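Local coordinates for protein coenzyme A transferase (Yersinia pestis, PDB 3QLI) that probably transfers coenzyme A from an acyl-CoA to acetate or a related carboxylate, and is a potential virulence factor, at residues E179-M184 with E204-L209; S291-A296 with P310-R315; A20-K25 with I194-V199. All blocks are in the same frame, centred on the assembly; numbering follows the deposited sequence.

Contact 1 of 3, residues E179-M184 with E204-L209; sequences EVNRYM and ENHVPL
The parallel pairing of edge strand 201-204 with strand 175-180 in the N-terminal domain's sheet ends at V180 and E204, and the contact carries on through the loops that follow both strands. The last sheet bond runs from N205 N to V180 O (2.9 Å) and is almost straight. Beyond it, with CG anti to the backbone N (chi1 -176°), the N181 amide lies against the backbone of 205-207: ND2 donates to V207 O at 2.8 Å, each partner in the other's plane. OD1 accepts from V207 N at 3.2 Å and, from the opposite face, from Y183 N at 2.9 Å, the second bond closing an Asx turn inside the type I turn N181-M184. R182 N meets ND1 of H206 in the ring plane, at 3.0 Å; ND1 acts as acceptor, and the proton of a neutral ring should then sit on NE2. P208 CA lies over one face of the Y183 ring in a CH-pi contact, 4.0 Å from the centroid. E179, whose carboxylate also receives the backbone N-H groups of A53 and L54, takes a tilted bond from N205 ND2 to OE2 (3.2 Å), and a water donates to both E179 OE2 and N205 O.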
ATOM      1  N   GLU A 179     -35.389  -0.462   1.321  1.00 13.87           N
ATOM      2  CA  GLU A 179     -36.254   0.284   2.211  1.00 14.57           C
ATOM      3  C   GLU A 179     -36.366   1.696   1.650  1.00 15.75           C
ATOM      4  O   GLU A 179     -35.418   2.487   1.715  1.00 13.95           O
ATOM      5  CB  GLU A 179     -35.665   0.294   3.620  1.00 13.64           C
ATOM      6  CG  GLU A 179     -36.459   1.118   4.636  1.00 17.11           C
ATOM      7  CD  GLU A 179     -36.139   0.707   6.064  1.00 17.54           C
ATOM      8  OE1 GLU A 179     -35.839  -0.492   6.276  1.00 16.00           O
ATOM      9  OE2 GLU A 179     -36.188   1.569   6.975  1.00 16.39           O
ATOM     10  N   VAL A 180     -37.522   1.985   1.063  1.00 14.31           N
ATOM     11  CA  VAL A 180     -37.806   3.276   0.465  1.00 14.78           C
ATOM     12  C   VAL A 180     -37.993   4.317   1.566  1.00 19.72           C
ATOM     13  O   VAL A 180     -38.707   4.087   2.553  1.00 18.76           O
ATOM     14  CB  VAL A 180     -39.077   3.202  -0.428  1.00 17.81           C
ATOM     15  CG1 VAL A 180     -39.602   4.613  -0.777  1.00 16.89           C
ATOM     16  CG2 VAL A 180     -38.801   2.384  -1.686  1.00 18.42           C
ATOM     17  N   ASN A 181     -37.342   5.457   1.400  1.00 15.05           N
ATOM     18  CA  ASN A 181     -37.402   6.526   2.391  1.00 16.55           C
ATOM     19  C   ASN A 181     -37.357   7.856   1.670  1.00 20.45           C
ATOM     20  O   ASN A 181     -36.368   8.163   1.008  1.00 16.84           O
ATOM     21  CB  ASN A 181     -36.209   6.402   3.345  1.00 17.17           C
ATOM     22  CG  ASN A 181     -36.241   7.417   4.458  1.00 18.00           C
ATOM     23  OD1 ASN A 181     -37.110   8.285   4.497  1.00 20.43           O
ATOM     24  ND2 ASN A 181     -35.301   7.309   5.383  1.00 15.86           N
ATOM     25  N   ARG A 182     -38.416   8.656   1.784  1.00 21.98           N
ATOM     26  CA  ARG A 182     -38.457   9.921   1.049  1.00 20.42           C
ATOM     27  C   ARG A 182     -37.388  10.886   1.554  1.00 22.80           C
ATOM     28  O   ARG A 182     -37.060  11.869   0.885  1.00 21.34           O
ATOM     29  CB  ARG A 182     -39.852  10.561   1.100  1.00 26.26           C
ATOM     30  CG  ARG A 182     -40.288  10.965   2.487  1.00 30.57           C
ATOM     31  CD  ARG A 182     -41.588  11.779   2.472  1.00 35.95           C
ATOM     32  NE  ARG A 182     -41.729  12.520   3.724  1.00 42.24           N
ATOM     33  CZ  ARG A 182     -42.441  12.103   4.769  1.00 45.15           C
ATOM     34  NH1 ARG A 182     -43.107  10.956   4.711  1.00 40.97           N
ATOM     35  NH2 ARG A 182     -42.495  12.846   5.870  1.00 45.84           N
ATOM     36  N   TYR A 183     -36.826  10.599   2.727  1.00 20.72           N
ATOM     37  CA  TYR A 183     -35.720  11.417   3.237  1.00 17.36           C
ATOM     38  C   TYR A 183     -34.376  11.075   2.588  1.00 16.45           C
ATOM     39  O   TYR A 183     -33.401  11.806   2.756  1.00 14.28           O
ATOM     40  CB  TYR A 183     -35.602  11.310   4.757  1.00 22.03           C
ATOM     41  CG  TYR A 183     -36.737  11.971   5.496  1.00 24.92           C
ATOM     42  CD1 TYR A 183     -36.640  13.290   5.920  1.00 31.15           C
ATOM     43  CD2 TYR A 183     -37.911  11.279   5.767  1.00 26.76           C
ATOM     44  CE1 TYR A 183     -37.679  13.904   6.599  1.00 33.59           C
ATOM     45  CE2 TYR A 183     -38.960  11.889   6.443  1.00 29.68           C
ATOM     46  CZ  TYR A 183     -38.836  13.196   6.858  1.00 33.26           C
ATOM     47  OH  TYR A 183     -39.877  13.804   7.528  1.00 40.61           O
ATOM     48  N   MET A 184     -34.317   9.970   1.850  1.00 16.89           N
ATOM     49  CA  MET A 184     -33.078   9.604   1.155  1.00 16.29           C
ATOM     50  C   MET A 184     -32.991  10.381  -0.158  1.00 15.02           C
ATOM     51  O   MET A 184     -33.864  10.262  -1.005  1.00 15.55           O
ATOM     52  CB  MET A 184     -33.030   8.093   0.870  1.00 14.58           C
ATOM     53  CG  MET A 184     -31.731   7.654   0.187  1.00 14.60           C
ATOM     54  SD  MET A 184     -30.250   7.907   1.178  1.00 15.26           S
ATOM     55  CE  MET A 184     -30.308   6.491   2.273  1.00 15.63           C
ATOM     56  N   GLU A 204     -41.405   0.321   2.935  1.00 20.65           N
ATOM     57  CA  GLU A 204     -41.403   1.786   2.978  1.00 15.92           C
ATOM     58  C   GLU A 204     -41.338   2.247   4.420  1.00 22.66           C
ATOM     59  O   GLU A 204     -42.108   1.781   5.271  1.00 19.37           O
ATOM     60  CB  GLU A 204     -42.664   2.359   2.320  1.00 21.49           C
ATOM     61  CG  GLU A 204     -42.777   2.054   0.828  1.00 22.44           C
ATOM     62  CD  GLU A 204     -44.158   2.354   0.235  1.00 28.50           C
ATOM     63  OE1 GLU A 204     -45.171   2.323   0.972  1.00 27.47           O
ATOM     64  OE2 GLU A 204     -44.231   2.602  -0.985  1.00 23.34           O
ATOM     65  N   ASN A 205     -40.414   3.159   4.691  1.00 18.64           N
ATOM     66  CA  ASN A 205     -40.211   3.695   6.030  1.00 18.89           C
ATOM     67  C   ASN A 205     -39.610   5.085   5.929  1.00 21.62           C
ATOM     68  O   ASN A 205     -38.392   5.233   5.758  1.00 20.71           O
ATOM     69  CB  ASN A 205     -39.284   2.797   6.859  1.00 17.95           C
ATOM     70  CG  ASN A 205     -39.216   3.227   8.315  1.00 24.20           C
ATOM     71  OD1 ASN A 205     -40.245   3.486   8.936  1.00 27.19           O
ATOM     72  ND2 ASN A 205     -38.007   3.317   8.864  1.00 20.41           N
ATOM     73  N   HIS A 206     -40.463   6.101   6.040  1.00 20.74           N
ATOM     74  CA  HIS A 206     -40.034   7.497   5.886  1.00 21.37           C
ATOM     75  C   HIS A 206     -39.647   8.109   7.214  1.00 23.82           C
ATOM     76  O   HIS A 206     -40.514   8.448   8.020  1.00 23.84           O
ATOM     77  CB  HIS A 206     -41.153   8.319   5.248  1.00 23.55           C
ATOM     78  CG  HIS A 206     -41.716   7.699   4.006  1.00 23.05           C
ATOM     79  ND1 HIS A 206     -40.999   7.613   2.831  1.00 21.38           N
ATOM     80  CD2 HIS A 206     -42.921   7.135   3.754  1.00 24.13           C
ATOM     81  CE1 HIS A 206     -41.736   7.018   1.909  1.00 26.37           C
ATOM     82  NE2 HIS A 206     -42.907   6.718   2.444  1.00 27.72           N
ATOM     83  N   VAL A 207     -38.341   8.243   7.443  1.00 21.32           N
ATOM     84  CA  VAL A 207     -37.817   8.811   8.679  1.00 22.92           C
ATOM     85  C   VAL A 207     -36.535   9.551   8.346  1.00 22.13           C
ATOM     86  O   VAL A 207     -35.838   9.194   7.401  1.00 19.26           O
ATOM     87  CB  VAL A 207     -37.506   7.730   9.736  1.00 23.77           C
ATOM     88  CG1 VAL A 207     -38.790   7.045  10.207  1.00 27.56           C
ATOM     89  CG2 VAL A 207     -36.518   6.708   9.178  1.00 22.65           C
ATOM     90  N   PRO A 208     -36.225  10.601   9.103  1.00 23.82           N
ATOM     91  CA  PRO A 208     -35.013  11.344   8.747  1.00 21.30           C
ATOM     92  C   PRO A 208     -33.779  10.444   8.796  1.00 21.77           C
ATOM     93  O   PRO A 208     -33.726   9.499   9.584  1.00 19.95           O
ATOM     94  CB  PRO A 208     -34.943  12.427   9.822  1.00 28.56           C
ATOM     95  CG  PRO A 208     -36.406  12.644  10.211  1.00 23.06           C
ATOM     96  CD  PRO A 208     -37.013  11.269  10.156  1.00 27.73           C
ATOM     97  N   LEU A 209     -32.793  10.732   7.957  1.00 20.83           N
ATOM     98  CA  LEU A 209     -31.562   9.948   7.963  1.00 20.44           C
ATOM     99  C   LEU A 209     -30.768  10.209   9.239  1.00 21.58           C
ATOM    100  O   LEU A 209     -30.819  11.304   9.787  1.00 21.73           O
ATOM    101  CB  LEU A 209     -30.700  10.314   6.752  1.00 20.94           C
ATOM    102  CG  LEU A 209     -31.301  10.089   5.364  1.00 19.49           C
ATOM    103  CD1 LEU A 209     -30.263  10.414   4.279  1.00 17.30           C
ATOM    104  CD2 LEU A 209     -31.830   8.680   5.195  1.00 18.98           C
TER
HETATM  105  O   HOH W   1     -36.000   4.205   6.337  1.00 18.87           O

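Contact 2 of 3, residues S291-A296 with P310-R315; sequences SVFTFA and PAIFSR
T294 OG1 donates to R315 O over 2.7 Å, lying in the plane of that carbonyl; with OG1 anti to the backbone N (chi1 -152°), the hydroxyl is brought to the place where the two segments cease to pair as strands. Before it, strands 291-293 and 312-314 form a short, loosely bonded parallel pair, their axes 26° apart, with helix 300-306 in the connection. S291 is bonded through both its N and its O to the same neighbour, flanking I312: N gives to A311 O (2.8 Å) and O receives F313 N (2.8 Å), while R315 N reaches F293 O at 2.9 Å. A water joins S291 OG to A311 O, and N281 also binds that hydroxyl. With CG between the backbone N and the carbonyl carbon (chi1 71°), F293 lies against the neighbouring strand, S314 CB over one ring face in a CH-pi contact, 3.9 Å from the centroid. I312 CG2 presses obliquely on CE2 of the same ring at 3.3 Å, a tight approach. L266 of strand 265-266 packs on both F293 and I312, and L306 of helix 300-306 also touches I312. Helix 317-320 packs against V292, T294 and R315, whose guanidinium forms salt bridges to D287 and E190, and T294 bonds through its backbone to E264, which is seen covalently linked to CoA in this protein, though not in this chain.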
ATOM      1  N   SER A 291     -18.468  16.777  -8.624  1.00 13.69           N
ATOM      2  CA  SER A 291     -17.831  16.385  -7.374  1.00 15.12           C
ATOM      3  C   SER A 291     -18.066  14.891  -7.167  1.00 14.67           C
ATOM      4  O   SER A 291     -19.211  14.434  -7.142  1.00 14.96           O
ATOM      5  CB  SER A 291     -18.415  17.170  -6.194  1.00 16.67           C
ATOM      6  OG  SER A 291     -18.111  18.553  -6.282  1.00 15.43           O
ATOM      7  N   VAL A 292     -16.979  14.138  -7.039  1.00 13.46           N
ATOM      8  CA  VAL A 292     -17.055  12.674  -6.919  1.00 13.06           C
ATOM      9  C   VAL A 292     -16.836  12.236  -5.477  1.00 11.87           C
ATOM     10  O   VAL A 292     -15.945  12.770  -4.790  1.00 11.38           O
ATOM     11  CB  VAL A 292     -16.012  11.997  -7.847  1.00 14.65           C
ATOM     12  CG1 VAL A 292     -15.858  10.521  -7.522  1.00 14.56           C
ATOM     13  CG2 VAL A 292     -16.413  12.188  -9.315  1.00 15.19           C
ATOM     14  N   PHE A 293     -17.657  11.280  -5.018  1.00 11.57           N
ATOM     15  CA  PHE A 293     -17.549  10.717  -3.671  1.00 13.22           C
ATOM     16  C   PHE A 293     -18.066   9.276  -3.702  1.00 11.26           C
ATOM     17  O   PHE A 293     -18.741   8.883  -4.654  1.00 12.79           O
ATOM     18  CB  PHE A 293     -18.361  11.537  -2.656  1.00 13.38           C
ATOM     19  CG  PHE A 293     -19.864  11.388  -2.811  1.00 15.57           C
ATOM     20  CD1 PHE A 293     -20.592  10.588  -1.939  1.00 15.22           C
ATOM     21  CD2 PHE A 293     -20.540  12.036  -3.850  1.00 17.61           C
ATOM     22  CE1 PHE A 293     -21.969  10.438  -2.078  1.00 17.15           C
ATOM     23  CE2 PHE A 293     -21.921  11.896  -4.004  1.00 16.10           C
ATOM     24  CZ  PHE A 293     -22.639  11.097  -3.116  1.00 16.52           C
ATOM     25  N   THR A 294     -17.748   8.485  -2.681  1.00 10.80           N
ATOM     26  CA  THR A 294     -18.238   7.105  -2.654  1.00 10.84           C
ATOM     27  C   THR A 294     -19.307   6.837  -1.582  1.00 13.97           C
ATOM     28  O   THR A 294     -20.155   5.971  -1.767  1.00 14.14           O
ATOM     29  CB  THR A 294     -17.093   6.061  -2.596  1.00 11.23           C
ATOM     30  OG1 THR A 294     -17.539   4.844  -3.205  1.00 12.16           O
ATOM     31  CG2 THR A 294     -16.628   5.786  -1.163  1.00 11.76           C
ATOM     32  N   PHE A 295     -19.276   7.579  -0.479  1.00 12.10           N
ATOM     33  CA  PHE A 295     -20.431   7.631   0.424  1.00 12.22           C
ATOM     34  C   PHE A 295     -20.451   8.973   1.174  1.00 13.23           C
ATOM     35  O   PHE A 295     -19.432   9.681   1.235  1.00 12.49           O
ATOM     36  CB  PHE A 295     -20.501   6.391   1.348  1.00 11.95           C
ATOM     37  CG  PHE A 295     -19.573   6.443   2.542  1.00 15.04           C
ATOM     38  CD1 PHE A 295     -20.070   6.752   3.805  1.00 17.57           C
ATOM     39  CD2 PHE A 295     -18.217   6.171   2.409  1.00 16.81           C
ATOM     40  CE1 PHE A 295     -19.234   6.800   4.913  1.00 14.61           C
ATOM     41  CE2 PHE A 295     -17.370   6.208   3.514  1.00 15.12           C
ATOM     42  CZ  PHE A 295     -17.879   6.519   4.767  1.00 17.74           C
ATOM     43  N   ALA A 296     -21.618   9.338   1.704  1.00 13.21           N
ATOM     44  CA  ALA A 296     -21.796  10.651   2.325  1.00 13.33           C
ATOM     45  C   ALA A 296     -22.272  10.526   3.765  1.00 14.78           C
ATOM     46  O   ALA A 296     -23.099   9.677   4.073  1.00 15.29           O
ATOM     47  CB  ALA A 296     -22.792  11.465   1.534  1.00 13.87           C
ATOM     48  N   PRO A 310     -27.036  18.124 -10.099  1.00 18.47           N
ATOM     49  CA  PRO A 310     -26.422  17.689 -11.361  1.00 21.48           C
ATOM     50  C   PRO A 310     -24.901  17.779 -11.364  1.00 20.68           C
ATOM     51  O   PRO A 310     -24.269  17.325 -12.327  1.00 20.24           O
ATOM     52  CB  PRO A 310     -26.984  18.680 -12.398  1.00 25.23           C
ATOM     53  CG  PRO A 310     -28.014  19.510 -11.669  1.00 23.99           C
ATOM     54  CD  PRO A 310     -27.699  19.433 -10.224  1.00 21.90           C
ATOM     55  N   ALA A 311     -24.322  18.366 -10.320  1.00 16.91           N
ATOM     56  CA  ALA A 311     -22.869  18.505 -10.241  1.00 17.97           C
ATOM     57  C   ALA A 311     -22.244  17.672  -9.127  1.00 18.01           C
ATOM     58  O   ALA A 311     -21.086  17.875  -8.769  1.00 18.10           O
ATOM     59  CB  ALA A 311     -22.461  19.974 -10.103  1.00 20.38           C
ATOM     60  N   ILE A 312     -23.014  16.741  -8.571  1.00 16.90           N
ATOM     61  CA  ILE A 312     -22.482  15.806  -7.584  1.00 17.75           C
ATOM     62  C   ILE A 312     -22.714  14.413  -8.156  1.00 22.40           C
ATOM     63  O   ILE A 312     -23.805  14.112  -8.653  1.00 23.21           O
ATOM     64  CB  ILE A 312     -23.151  15.988  -6.189  1.00 22.16           C
ATOM     65  CG1 ILE A 312     -22.844  17.381  -5.633  1.00 17.17           C
ATOM     66  CG2 ILE A 312     -22.665  14.934  -5.181  1.00 22.20           C
ATOM     67  CD1 ILE A 312     -23.616  17.740  -4.366  1.00 21.33           C
ATOM     68  N   PHE A 313     -21.685  13.571  -8.128  1.00 16.40           N
ATOM     69  CA  PHE A 313     -21.770  12.290  -8.829  1.00 14.39           C
ATOM     70  C   PHE A 313     -21.088  11.198  -8.024  1.00 16.33           C
ATOM     71  O   PHE A 313     -19.867  11.160  -7.961  1.00 14.35           O
ATOM     72  CB  PHE A 313     -21.111  12.428 -10.212  1.00 16.70           C
ATOM     73  CG  PHE A 313     -21.426  11.304 -11.163  1.00 17.62           C
ATOM     74  CD1 PHE A 313     -22.658  11.241 -11.796  1.00 19.55           C
ATOM     75  CD2 PHE A 313     -20.477  10.347 -11.466  1.00 18.89           C
ATOM     76  CE1 PHE A 313     -22.947  10.218 -12.685  1.00 20.18           C
ATOM     77  CE2 PHE A 313     -20.752   9.330 -12.356  1.00 20.96           C
ATOM     78  CZ  PHE A 313     -21.993   9.257 -12.965  1.00 20.35           C
ATOM     79  N   SER A 314     -21.864  10.307  -7.406  1.00 15.37           N
ATOM     80  CA  SER A 314     -21.248   9.234  -6.637  1.00 14.82           C
ATOM     81  C   SER A 314     -20.656   8.174  -7.564  1.00 13.05           C
ATOM     82  O   SER A 314     -21.173   7.906  -8.658  1.00 13.10           O
ATOM     83  CB  SER A 314     -22.243   8.597  -5.667  1.00 13.75           C
ATOM     84  OG  SER A 314     -23.222   7.875  -6.376  1.00 13.57           O
ATOM     85  N   ARG A 315     -19.555   7.577  -7.124  1.00 13.89           N
ATOM     86  CA  ARG A 315     -18.962   6.463  -7.856  1.00 14.26           C
ATOM     87  C   ARG A 315     -18.519   5.366  -6.890  1.00 13.16           C
ATOM     88  O   ARG A 315     -18.319   5.621  -5.700  1.00 11.15           O
ATOM     89  CB  ARG A 315     -17.816   6.965  -8.746  1.00 15.24           C
ATOM     90  CG  ARG A 315     -18.300   8.018  -9.756  1.00 16.53           C
ATOM     91  CD  ARG A 315     -17.322   8.247 -10.909  1.00 21.66           C
ATOM     92  NE  ARG A 315     -17.137   7.049 -11.716  1.00 19.65           N
ATOM     93  CZ  ARG A 315     -16.543   7.025 -12.908  1.00 24.12           C
ATOM     94  NH1 ARG A 315     -16.083   8.149 -13.444  1.00 24.66           N
ATOM     95  NH2 ARG A 315     -16.420   5.871 -13.571  1.00 20.24           N
TER
HETATM   96  O   HOH W   2     -20.044  19.952  -7.328  1.00 18.55           O

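Contact 3 of 3, residues A20-K25 with I194-V199; sequences ALYDEK and IHISEV
I196 opens a 3-10 turn directly after strand 193-195 and faces the last turns of helix 18-25, its CA 7.3 Å from that of Y22. CG1 stands anti to the backbone N (chi1 -176°), and CD1 at the end of the extended chain abuts the helix backbone, 3.4 Å from Y22 N. There it meets CB of L21 and CB of Y22, each at 3.8 Å, while its other branch, CG2, approaches L21 CD1. The side chains of Y22 and I196 cross at about a right angle. One helical turn on from L21, K25 reaches across with its aliphatic part beside the same isoleucine, CD lying 3.8 Å from I196 CG1. A bend at the last torsion (chi4 -70°) places NZ 2.7 Å from V199 O, almost in line with that carbonyl bond. Helix 18-25 thus packs against the turn between strands 193-195 and 201-204; I202 touches Y22, K25 and I196, and F157 lies on Y22, I196 and V199. The contact combines hydrophobic packing with one polar bond from a lysine ammonium; the acceptor is a main-chain carbonyl, so the attraction is probably of charge-dipole kind and not a salt bridge.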
ATOM      1  N   ALA A  20     -47.234  -1.983 -11.250  1.00 33.33           N
ATOM      2  CA  ALA A  20     -47.648  -3.354 -11.003  1.00 35.80           C
ATOM      3  C   ALA A  20     -46.518  -4.123 -10.324  1.00 34.66           C
ATOM      4  O   ALA A  20     -46.758  -4.917  -9.412  1.00 32.66           O
ATOM      5  CB  ALA A  20     -48.065  -4.042 -12.308  1.00 35.00           C
ATOM      6  N   LEU A  21     -45.287  -3.888 -10.765  1.00 29.37           N
ATOM      7  CA  LEU A  21     -44.145  -4.564 -10.159  1.00 30.14           C
ATOM      8  C   LEU A  21     -43.968  -4.084  -8.724  1.00 25.34           C
ATOM      9  O   LEU A  21     -43.691  -4.880  -7.833  1.00 26.37           O
ATOM     10  CB  LEU A  21     -42.864  -4.315 -10.962  1.00 27.93           C
ATOM     11  CG  LEU A  21     -42.820  -4.897 -12.373  1.00 31.11           C
ATOM     12  CD1 LEU A  21     -41.487  -4.594 -13.060  1.00 32.43           C
ATOM     13  CD2 LEU A  21     -43.074  -6.396 -12.315  1.00 39.23           C
ATOM     14  N   TYR A  22     -44.134  -2.781  -8.506  1.00 21.59           N
ATOM     15  CA  TYR A  22     -43.963  -2.205  -7.177  1.00 24.80           C
ATOM     16  C   TYR A  22     -44.952  -2.831  -6.200  1.00 28.44           C
ATOM     17  O   TYR A  22     -44.604  -3.178  -5.067  1.00 24.12           O
ATOM     18  CB  TYR A  22     -44.177  -0.701  -7.234  1.00 24.40           C
ATOM     19  CG  TYR A  22     -43.674   0.081  -6.041  1.00 24.36           C
ATOM     20  CD1 TYR A  22     -42.422   0.692  -6.060  1.00 20.14           C
ATOM     21  CD2 TYR A  22     -44.458   0.238  -4.903  1.00 24.58           C
ATOM     22  CE1 TYR A  22     -41.967   1.437  -4.977  1.00 19.84           C
ATOM     23  CE2 TYR A  22     -44.009   0.977  -3.815  1.00 24.72           C
ATOM     24  CZ  TYR A  22     -42.758   1.569  -3.855  1.00 21.56           C
ATOM     25  OH  TYR A  22     -42.304   2.306  -2.780  1.00 19.40           O
ATOM     26  N   ASP A  23     -46.193  -2.976  -6.651  1.00 29.15           N
ATOM     27  CA  ASP A  23     -47.247  -3.505  -5.803  1.00 33.02           C
ATOM     28  C   ASP A  23     -47.013  -4.979  -5.489  1.00 28.61           C
ATOM     29  O   ASP A  23     -47.297  -5.427  -4.381  1.00 35.35           O
ATOM     30  CB  ASP A  23     -48.617  -3.295  -6.445  1.00 33.66           C
ATOM     31  CG  ASP A  23     -48.936  -1.826  -6.656  1.00 40.70           C
ATOM     32  OD1 ASP A  23     -48.732  -1.012  -5.726  1.00 43.32           O
ATOM     33  OD2 ASP A  23     -49.382  -1.483  -7.769  1.00 49.38           O
ATOM     34  N   GLU A  24     -46.491  -5.727  -6.455  1.00 27.66           N
ATOM     35  CA  GLU A  24     -46.151  -7.128  -6.217  1.00 29.41           C
ATOM     36  C   GLU A  24     -45.010  -7.275  -5.205  1.00 29.47           C
ATOM     37  O   GLU A  24     -45.039  -8.161  -4.356  1.00 26.23           O
ATOM     38  CB  GLU A  24     -45.778  -7.824  -7.524  1.00 33.76           C
ATOM     39  CG  GLU A  24     -46.866  -7.762  -8.590  1.00 42.03           C
ATOM     40  CD  GLU A  24     -46.400  -8.316  -9.926  1.00 48.65           C
ATOM     41  OE1 GLU A  24     -47.134  -8.162 -10.930  1.00 56.78           O
ATOM     42  OE2 GLU A  24     -45.296  -8.905  -9.970  1.00 49.18           O
ATOM     43  N   LYS A  25     -44.013  -6.396  -5.292  1.00 24.41           N
ATOM     44  CA  LYS A  25     -42.817  -6.487  -4.446  1.00 21.76           C
ATOM     45  C   LYS A  25     -42.955  -5.834  -3.074  1.00 21.55           C
ATOM     46  O   LYS A  25     -42.202  -6.160  -2.149  1.00 21.06           O
ATOM     47  CB  LYS A  25     -41.612  -5.871  -5.176  1.00 20.23           C
ATOM     48  CG  LYS A  25     -41.142  -6.667  -6.389  1.00 20.22           C
ATOM     49  CD  LYS A  25     -40.271  -5.802  -7.289  1.00 21.52           C
ATOM     50  CE  LYS A  25     -40.034  -6.456  -8.647  1.00 26.97           C
ATOM     51  NZ  LYS A  25     -39.152  -7.639  -8.583  1.00 23.65           N
ATOM     52  N   ILE A 194     -30.919   1.983  -9.386  1.00 17.15           N
ATOM     53  CA  ILE A 194     -31.220   0.568  -9.595  1.00 17.59           C
ATOM     54  C   ILE A 194     -32.657   0.403 -10.040  1.00 17.11           C
ATOM     55  O   ILE A 194     -33.565   0.903  -9.375  1.00 16.87           O
ATOM     56  CB  ILE A 194     -31.085  -0.259  -8.299  1.00 23.69           C
ATOM     57  CG1 ILE A 194     -29.900   0.210  -7.450  1.00 27.73           C
ATOM     58  CG2 ILE A 194     -31.035  -1.765  -8.633  1.00 23.32           C
ATOM     59  CD1 ILE A 194     -28.568  -0.019  -8.084  1.00 29.87           C
ATOM     60  N   HIS A 195     -32.872  -0.311 -11.136  1.00 14.21           N
ATOM     61  CA  HIS A 195     -34.216  -0.499 -11.657  1.00 16.65           C
ATOM     62  C   HIS A 195     -35.031  -1.484 -10.813  1.00 17.93           C
ATOM     63  O   HIS A 195     -34.489  -2.435 -10.262  1.00 16.97           O
ATOM     64  CB  HIS A 195     -34.158  -0.984 -13.105  1.00 17.96           C
ATOM     65  CG  HIS A 195     -35.474  -0.921 -13.805  1.00 19.27           C
ATOM     66  ND1 HIS A 195     -36.244  -2.037 -14.040  1.00 23.00           N
ATOM     67  CD2 HIS A 195     -36.168   0.131 -14.302  1.00 21.10           C
ATOM     68  CE1 HIS A 195     -37.349  -1.680 -14.672  1.00 22.67           C
ATOM     69  NE2 HIS A 195     -37.326  -0.371 -14.842  1.00 21.30           N
ATOM     70  N   ILE A 196     -36.344  -1.267 -10.736  1.00 16.70           N
ATOM     71  CA  ILE A 196     -37.209  -2.143  -9.941  1.00 16.78           C
ATOM     72  C   ILE A 196     -37.103  -3.617 -10.372  1.00 20.23           C
ATOM     73  O   ILE A 196     -37.283  -4.530  -9.558  1.00 19.34           O
ATOM     74  CB  ILE A 196     -38.680  -1.646  -9.975  1.00 18.46           C
ATOM     75  CG1 ILE A 196     -39.559  -2.514  -9.071  1.00 23.73           C
ATOM     76  CG2 ILE A 196     -39.201  -1.636 -11.403  1.00 21.31           C
ATOM     77  CD1 ILE A 196     -40.908  -1.912  -8.769  1.00 23.79           C
ATOM     78  N   SER A 197     -36.778  -3.857 -11.639  1.00 17.86           N
ATOM     79  CA  SER A 197     -36.635  -5.223 -12.120  1.00 22.37           C
ATOM     80  C   SER A 197     -35.465  -5.944 -11.449  1.00 22.65           C
ATOM     81  O   SER A 197     -35.358  -7.164 -11.535  1.00 27.32           O
ATOM     82  CB  SER A 197     -36.491  -5.256 -13.650  1.00 23.61           C
ATOM     83  OG  SER A 197     -35.290  -4.632 -14.068  1.00 25.40           O
ATOM     84  N   GLU A 198     -34.603  -5.189 -10.773  1.00 17.43           N
ATOM     85  CA  GLU A 198     -33.429  -5.728 -10.094  1.00 22.17           C
ATOM     86  C   GLU A 198     -33.619  -5.812  -8.582  1.00 20.18           C
ATOM     87  O   GLU A 198     -32.695  -6.162  -7.862  1.00 19.05           O
ATOM     88  CB  GLU A 198     -32.211  -4.840 -10.360  1.00 24.30           C
ATOM     89  CG  GLU A 198     -31.315  -5.353 -11.452  1.00 37.81           C
ATOM     90  CD  GLU A 198     -31.785  -4.949 -12.828  1.00 38.44           C
ATOM     91  OE1 GLU A 198     -31.638  -3.755 -13.167  1.00 44.16           O
ATOM     92  OE2 GLU A 198     -32.292  -5.820 -13.573  1.00 49.91           O
ATOM     93  N   VAL A 199     -34.814  -5.467  -8.117  1.00 17.07           N
ATOM     94  CA  VAL A 199     -35.128  -5.410  -6.702  1.00 15.50           C
ATOM     95  C   VAL A 199     -36.044  -6.592  -6.374  1.00 19.35           C
ATOM     96  O   VAL A 199     -36.976  -6.891  -7.120  1.00 18.05           O
ATOM     97  CB  VAL A 199     -35.816  -4.068  -6.371  1.00 16.74           C
ATOM     98  CG1 VAL A 199     -36.360  -4.052  -4.950  1.00 15.73           C
ATOM     99  CG2 VAL A 199     -34.834  -2.894  -6.611  1.00 15.23           C
TER

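Overall arrangement
Contacts 1 and 3 belong to one N-terminal domain and interleave along the chain: 20-25 comes first, then 179-184, 194-199 and 204-209. Their centres lie about 17 Å apart, yet they touch, Y22 OH making a probable hydrogen bond to E204 OE2 at 2.7 Å and packing on V180 CG2. This joins helix 18-25 to the 201-204 edge of the six-stranded parallel sheet, which also contains 175-180. Contact 2 follows both in sequence, with centres about 20 Å from contact 1 and 25 Å from contact 3, and touches neither. It lies nearer the chain's centre in space, with the T294 side chain about 4 Å from that of the CoA-binding E264, whereas the other two are structural packing away from the annotated sites.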